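Local structure of KLTH0A00704p (Lachancea thermotolerans, 4J2G) at residues Q105-D110 / P115-K120; I127-W132 / K265-H270. The protein is the HORMA-domain part of an Atg13-family autophagy protein, and probably helps recruit PI 3-kinase in autophagy. The protein carries 1 engineered substitution. All coordinates share one frame; numbering follows the deposited sequence.

Contact 1 (105-110 with 115-120) is a two-stranded hairpin on the outer part of the domain, its centre about 22 Å from the centre of the chain, against about 10 Å for contact 2 (127-132 with 265-270), which is buried. Backbone hydrogen bonds carry the first; the second is made by apolar side chains alone, between strand 126-136 of the larger sheet and the loop and strand around F269. They share an element: strand 105-109 pairs with 115-120 on one flank and with 268-271 on the other, and T107 O lies 2.8 Å from H270 N, a probable hydrogen bond. Q105, T107 and N117 share the more exposed face of the hairpin, while V106 and L108 turn to the interior, where F269 and I127 meet.

Contact 1: Q105-D110 / P115-K120; sequences QVTLKD and PWNVCK
V118 and C119 both sit opposite V106, so the strand 115-120 carries one extra residue at this point: a classic beta bulge. V106 O accepts V118 N at 2.8 Å and a weak second bond from C119 N, while V106 N gives a straight bond of 165° to C119 O. Past the bulge the register settles, and L108 pairs with W116 through two backbone bonds.

The bulge also turns V118 toward the other strand. Its CB lies 3.9 Å from V106 CG1 and its CG2 touches L108 CB, branched and aliphatic groups that suit a face also lined by I127 and, beyond V106, by F269. C119 puts its SG beside V106 CB on the inward face, where a small apolar thiol fits.

At the turn end, W116 NE1 donates to D110 OD2 over 2.8 Å. The carboxylate oxygen lies almost in the indole plane but is itself approached from above the carboxylate plane, the two planes being 60° apart. D110 OD1 accepts the backbone N of D112 and N114, so a short acid suits this place: one oxygen ties down the turn and the other helps hold the indole in its rotation.

On the opposite face Q105, bent at chi2, lies across N117 at about a right angle, with NE2 3.4 Å from N117 CG and the amide planes only 26° apart; its NE2 makes a weak bond to V106 O. T107 rests its methyl CG2 against N117 OD1; this face is partly exposed, and small polar residues and amides suit it.

The whole is an antiparallel beta hairpin with a classic bulge, its strand 105-109 continuing the small sheet to strand 268-271.

Contact 2: I127-W132 / K265-H270; sequences IMLERW and KDCDFH. With SO4 (sulfate ion), chain C.
F269 carries this contact, its ring met obliquely by two branched side chains of strand 126-136. I127 CG2 lies 3.7 Å from F269 CZ, and L129 CD2 stands 3.6 Å from F269 CE2. With CG2 anti to the backbone N, I127 points this methyl at the end of the ring and leaves CD1 to reach CE1. L129 runs alongside F269 in the opposite sense, and L129 CD2 also approaches C267 SG at 4.2 Å. Apolar branches and a small thiol suit this buried seam, which L95 and L108 extend around the phenyl ring.

Farther along the strand, W132 NE1 donates to E130 OE1 in a nearly straight bond (171°), the oxygen close to the indole plane; T93 OG1 also bonds that oxygen. R131 extends with CG anti to its N, then bends at chi3 (-80°) to bring its guanidinium edge to a sulfate, probably from the crystallisation liquor. NH2 holds O4 at 2.7 Å, NH1 bonds O1 and, weakly, O4; E92 forms a salt bridge with NH2, and CE of the selenomethionine M128 lies on one guanidinium face. Replacing R131 with a leucine would probably leave the sulfate to the backbone N of L221 and S222 and E92 without this cation.

Dispersion and the exclusion of water thus join the two segments, while E130 and R131 are met by W132, T93, E92 and the sulfate rather than by the facing segment.

Contact 1: Q105-D110 / P115-K120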
# COMPACT_ATOMS: atom_id res chain seq x y z
N GLN A 105 23.22 9.06 -5.52
CA GLN A 105 22.22 10.05 -5.16
C GLN A 105 20.84 9.55 -5.69
O GLN A 105 20.70 9.22 -6.88
CB GLN A 105 22.61 11.38 -5.84
CG GLN A 105 21.83 12.65 -5.49
CD GLN A 105 21.62 12.89 -3.99
OE1 GLN A 105 22.57 12.84 -3.20
NE2 GLN A 105 20.40 13.18 -3.60
N VAL A 106 19.83 9.53 -4.82
CA VAL A 106 18.43 9.42 -5.27
C VAL A 106 17.78 10.78 -5.56
O VAL A 106 17.71 11.67 -4.72
CB VAL A 106 17.57 8.64 -4.26
CG1 VAL A 106 16.12 8.51 -4.76
CG2 VAL A 106 18.18 7.28 -4.05
N THR A 107 17.39 10.96 -6.79
CA THR A 107 16.54 12.07 -7.13
C THR A 107 15.08 11.59 -7.55
O THR A 107 14.85 10.39 -7.79
CB THR A 107 17.10 12.85 -8.32
OG1 THR A 107 17.31 11.95 -9.41
CG2 THR A 107 18.37 13.61 -7.96
N LEU A 108 14.17 12.55 -7.57
CA LEU A 108 12.78 12.42 -7.93
C LEU A 108 12.48 13.56 -8.88
O LEU A 108 12.81 14.72 -8.57
CB LEU A 108 11.90 12.61 -6.67
CG LEU A 108 10.35 12.59 -6.94
CD1 LEU A 108 9.94 11.23 -7.62
CD2 LEU A 108 9.57 12.81 -5.59
N LYS A 109 11.87 13.24 -10.01
CA LYS A 109 11.42 14.25 -10.93
C LYS A 109 9.96 14.56 -10.78
O LYS A 109 9.14 13.65 -10.59
CB LYS A 109 11.69 13.84 -12.35
CG LYS A 109 13.14 13.77 -12.76
CD LYS A 109 13.28 13.69 -14.27
CE LYS A 109 14.74 13.87 -14.66
NZ LYS A 109 14.91 14.07 -16.13
N ASP A 110 9.61 15.84 -10.84
CA ASP A 110 8.27 16.24 -10.61
C ASP A 110 7.48 16.15 -11.88
O ASP A 110 7.95 15.66 -12.88
CB ASP A 110 8.14 17.62 -9.95
CG ASP A 110 8.80 18.77 -10.73
OD1 ASP A 110 8.96 18.69 -11.98
OD2 ASP A 110 9.21 19.78 -10.02
N PRO A 115 14.15 17.71 -11.42
CA PRO A 115 14.78 16.91 -10.37
C PRO A 115 14.88 17.54 -9.03
O PRO A 115 15.14 18.73 -8.92
CB PRO A 115 16.21 16.66 -10.90
CG PRO A 115 16.51 17.88 -11.72
CD PRO A 115 15.16 18.32 -12.32
N TRP A 116 14.70 16.72 -8.00
CA TRP A 116 14.74 17.12 -6.61
C TRP A 116 15.57 16.08 -5.95
O TRP A 116 15.42 14.90 -6.25
CB TRP A 116 13.35 17.16 -5.95
CG TRP A 116 12.42 18.20 -6.61
CD1 TRP A 116 11.85 18.09 -7.80
CD2 TRP A 116 12.07 19.51 -6.11
NE1 TRP A 116 11.13 19.20 -8.10
CE2 TRP A 116 11.27 20.11 -7.09
CE3 TRP A 116 12.47 20.27 -4.99
CZ2 TRP A 116 10.77 21.42 -6.97
CZ3 TRP A 116 11.95 21.54 -4.84
CH2 TRP A 116 11.10 22.11 -5.82
N ASN A 117 16.44 16.51 -5.05
CA ASN A 117 17.23 15.56 -4.31
C ASN A 117 16.43 14.90 -3.25
O ASN A 117 15.64 15.57 -2.57
CB ASN A 117 18.39 16.27 -3.59
CG ASN A 117 19.64 16.35 -4.42
OD1 ASN A 117 19.67 16.00 -5.59
ND2 ASN A 117 20.71 16.83 -3.80
N VAL A 118 16.70 13.61 -3.04
CA VAL A 118 16.04 12.83 -1.99
C VAL A 118 17.03 12.35 -0.92
O VAL A 118 16.85 12.67 0.25
CB VAL A 118 15.29 11.60 -2.56
CG1 VAL A 118 14.52 10.90 -1.46
CG2 VAL A 118 14.38 12.03 -3.71
N CYS A 119 18.01 11.55 -1.28
CA CYS A 119 18.98 11.08 -0.28
C CYS A 119 20.19 10.44 -0.93
O CYS A 119 20.17 10.15 -2.12
CB CYS A 119 18.33 10.11 0.70
SG CYS A 119 17.44 8.71 -0.08
N LYS A 120 21.23 10.22 -0.13
CA LYS A 120 22.53 9.77 -0.63
C LYS A 120 22.85 8.43 0.01
O LYS A 120 22.51 8.17 1.17
CB LYS A 120 23.64 10.79 -0.27
CG LYS A 120 23.18 12.23 -0.05
CD LYS A 120 23.96 12.92 1.07
CE LYS A 120 23.30 14.23 1.49
NZ LYS A 120 23.88 14.73 2.77

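Contact 2: I127-W132 / K265-H270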
# COMPACT_ATOMS: atom_id res chain seq x y z
N ILE A 127 12.08 4.36 0.72
CA ILE A 127 11.15 5.47 0.53
C ILE A 127 9.78 4.88 0.41
O ILE A 127 9.54 4.08 -0.51
CB ILE A 127 11.49 6.26 -0.74
CG1 ILE A 127 12.90 6.81 -0.61
CG2 ILE A 127 10.43 7.34 -1.11
CD1 ILE A 127 13.56 7.13 -1.94
N MSE A 128 8.88 5.27 1.31
CA MSE A 128 7.49 4.82 1.29
C MSE A 128 6.79 5.32 0.06
O MSE A 128 6.97 6.47 -0.33
CB MSE A 128 6.81 5.48 2.48
CG MSE A 128 6.95 4.63 3.70
SE MSE A 128 6.30 2.80 3.59
CE MSE A 128 4.45 3.44 3.41
N LEU A 129 5.96 4.48 -0.57
CA LEU A 129 5.29 4.92 -1.75
C LEU A 129 3.75 4.79 -1.62
O LEU A 129 3.02 5.58 -2.21
CB LEU A 129 5.78 4.05 -2.93
CG LEU A 129 7.29 4.02 -3.28
CD1 LEU A 129 7.63 2.98 -4.30
CD2 LEU A 129 7.76 5.39 -3.71
N GLU A 130 3.27 3.74 -0.96
CA GLU A 130 1.85 3.50 -0.85
C GLU A 130 1.58 2.90 0.49
O GLU A 130 2.40 2.12 1.01
CB GLU A 130 1.35 2.43 -1.84
CG GLU A 130 1.70 2.65 -3.30
CD GLU A 130 1.30 1.41 -4.19
OE1 GLU A 130 1.35 0.18 -3.77
OE2 GLU A 130 0.96 1.71 -5.35
N ARG A 131 0.41 3.20 1.04
CA ARG A 131 -0.01 2.44 2.23
C ARG A 131 -1.47 2.08 2.11
O ARG A 131 -2.30 2.95 2.04
CB ARG A 131 0.25 3.21 3.51
CG ARG A 131 0.01 2.38 4.79
CD ARG A 131 0.30 3.27 6.03
NE ARG A 131 1.74 3.39 6.32
CZ ARG A 131 2.41 4.54 6.45
NH1 ARG A 131 1.81 5.71 6.32
NH2 ARG A 131 3.71 4.51 6.74
N TRP A 132 -1.74 0.78 2.12
CA TRP A 132 -3.11 0.23 1.90
C TRP A 132 -3.63 -0.15 3.26
O TRP A 132 -2.88 -0.53 4.16
CB TRP A 132 -3.03 -1.06 1.08
CG TRP A 132 -2.55 -0.90 -0.31
CD1 TRP A 132 -1.21 -0.79 -0.73
CD2 TRP A 132 -3.34 -0.84 -1.49
NE1 TRP A 132 -1.17 -0.63 -2.08
CE2 TRP A 132 -2.45 -0.71 -2.58
CE3 TRP A 132 -4.74 -0.88 -1.73
CZ2 TRP A 132 -2.88 -0.63 -3.92
CZ3 TRP A 132 -5.17 -0.80 -3.02
CH2 TRP A 132 -4.24 -0.66 -4.13
N LYS A 265 1.93 10.82 -4.97
CA LYS A 265 1.68 11.21 -6.38
C LYS A 265 2.83 11.08 -7.36
O LYS A 265 2.63 10.72 -8.51
CB LYS A 265 1.21 12.68 -6.46
CG LYS A 265 -0.17 12.99 -5.84
CD LYS A 265 -0.32 14.50 -5.64
CE LYS A 265 -1.77 14.89 -5.59
NZ LYS A 265 -1.84 16.32 -5.23
N ASP A 266 4.04 11.41 -6.93
CA ASP A 266 5.17 11.31 -7.82
C ASP A 266 6.10 10.12 -7.47
O ASP A 266 6.59 10.01 -6.34
CB ASP A 266 5.94 12.62 -7.65
CG ASP A 266 5.09 13.81 -7.91
OD1 ASP A 266 5.14 14.25 -9.09
OD2 ASP A 266 4.41 14.32 -6.96
N CYS A 267 6.42 9.30 -8.47
CA CYS A 267 7.33 8.17 -8.27
C CYS A 267 8.37 8.13 -9.39
O CYS A 267 8.96 7.10 -9.66
CB CYS A 267 6.53 6.86 -8.35
SG CYS A 267 5.40 6.59 -6.99
N ASP A 268 8.60 9.23 -10.09
CA ASP A 268 9.58 9.13 -11.16
C ASP A 268 10.98 9.31 -10.52
O ASP A 268 11.52 10.35 -10.65
CB ASP A 268 9.27 10.19 -12.23
CG ASP A 268 10.19 10.09 -13.46
OD1 ASP A 268 10.89 9.10 -13.65
OD2 ASP A 268 10.19 11.03 -14.26
N PHE A 269 11.42 8.33 -9.73
CA PHE A 269 12.74 8.26 -9.06
C PHE A 269 13.90 7.83 -9.96
O PHE A 269 13.68 7.07 -10.90
CB PHE A 269 12.68 7.28 -7.88
CG PHE A 269 11.86 7.77 -6.73
CD1 PHE A 269 12.38 8.68 -5.80
CD2 PHE A 269 10.53 7.35 -6.58
CE1 PHE A 269 11.60 9.15 -4.72
CE2 PHE A 269 9.75 7.81 -5.49
CZ PHE A 269 10.27 8.73 -4.57
N HIS A 270 15.11 8.32 -9.66
CA HIS A 270 16.30 8.08 -10.47
C HIS A 270 17.46 7.85 -9.51
O HIS A 270 17.49 8.31 -8.36
CB HIS A 270 16.55 9.23 -11.48
CG HIS A 270 15.49 9.32 -12.54
ND1 HIS A 270 15.33 8.36 -13.51
CD2 HIS A 270 14.46 10.18 -12.71
CE1 HIS A 270 14.30 8.65 -14.27
NE2 HIS A 270 13.76 9.77 -13.82
S SO4 C . 4.67 7.94 7.32
O1 SO4 C . 3.32 8.02 7.82
O2 SO4 C . 4.95 9.33 6.93
O3 SO4 C . 5.78 7.52 8.21
O4 SO4 C . 4.67 6.93 6.24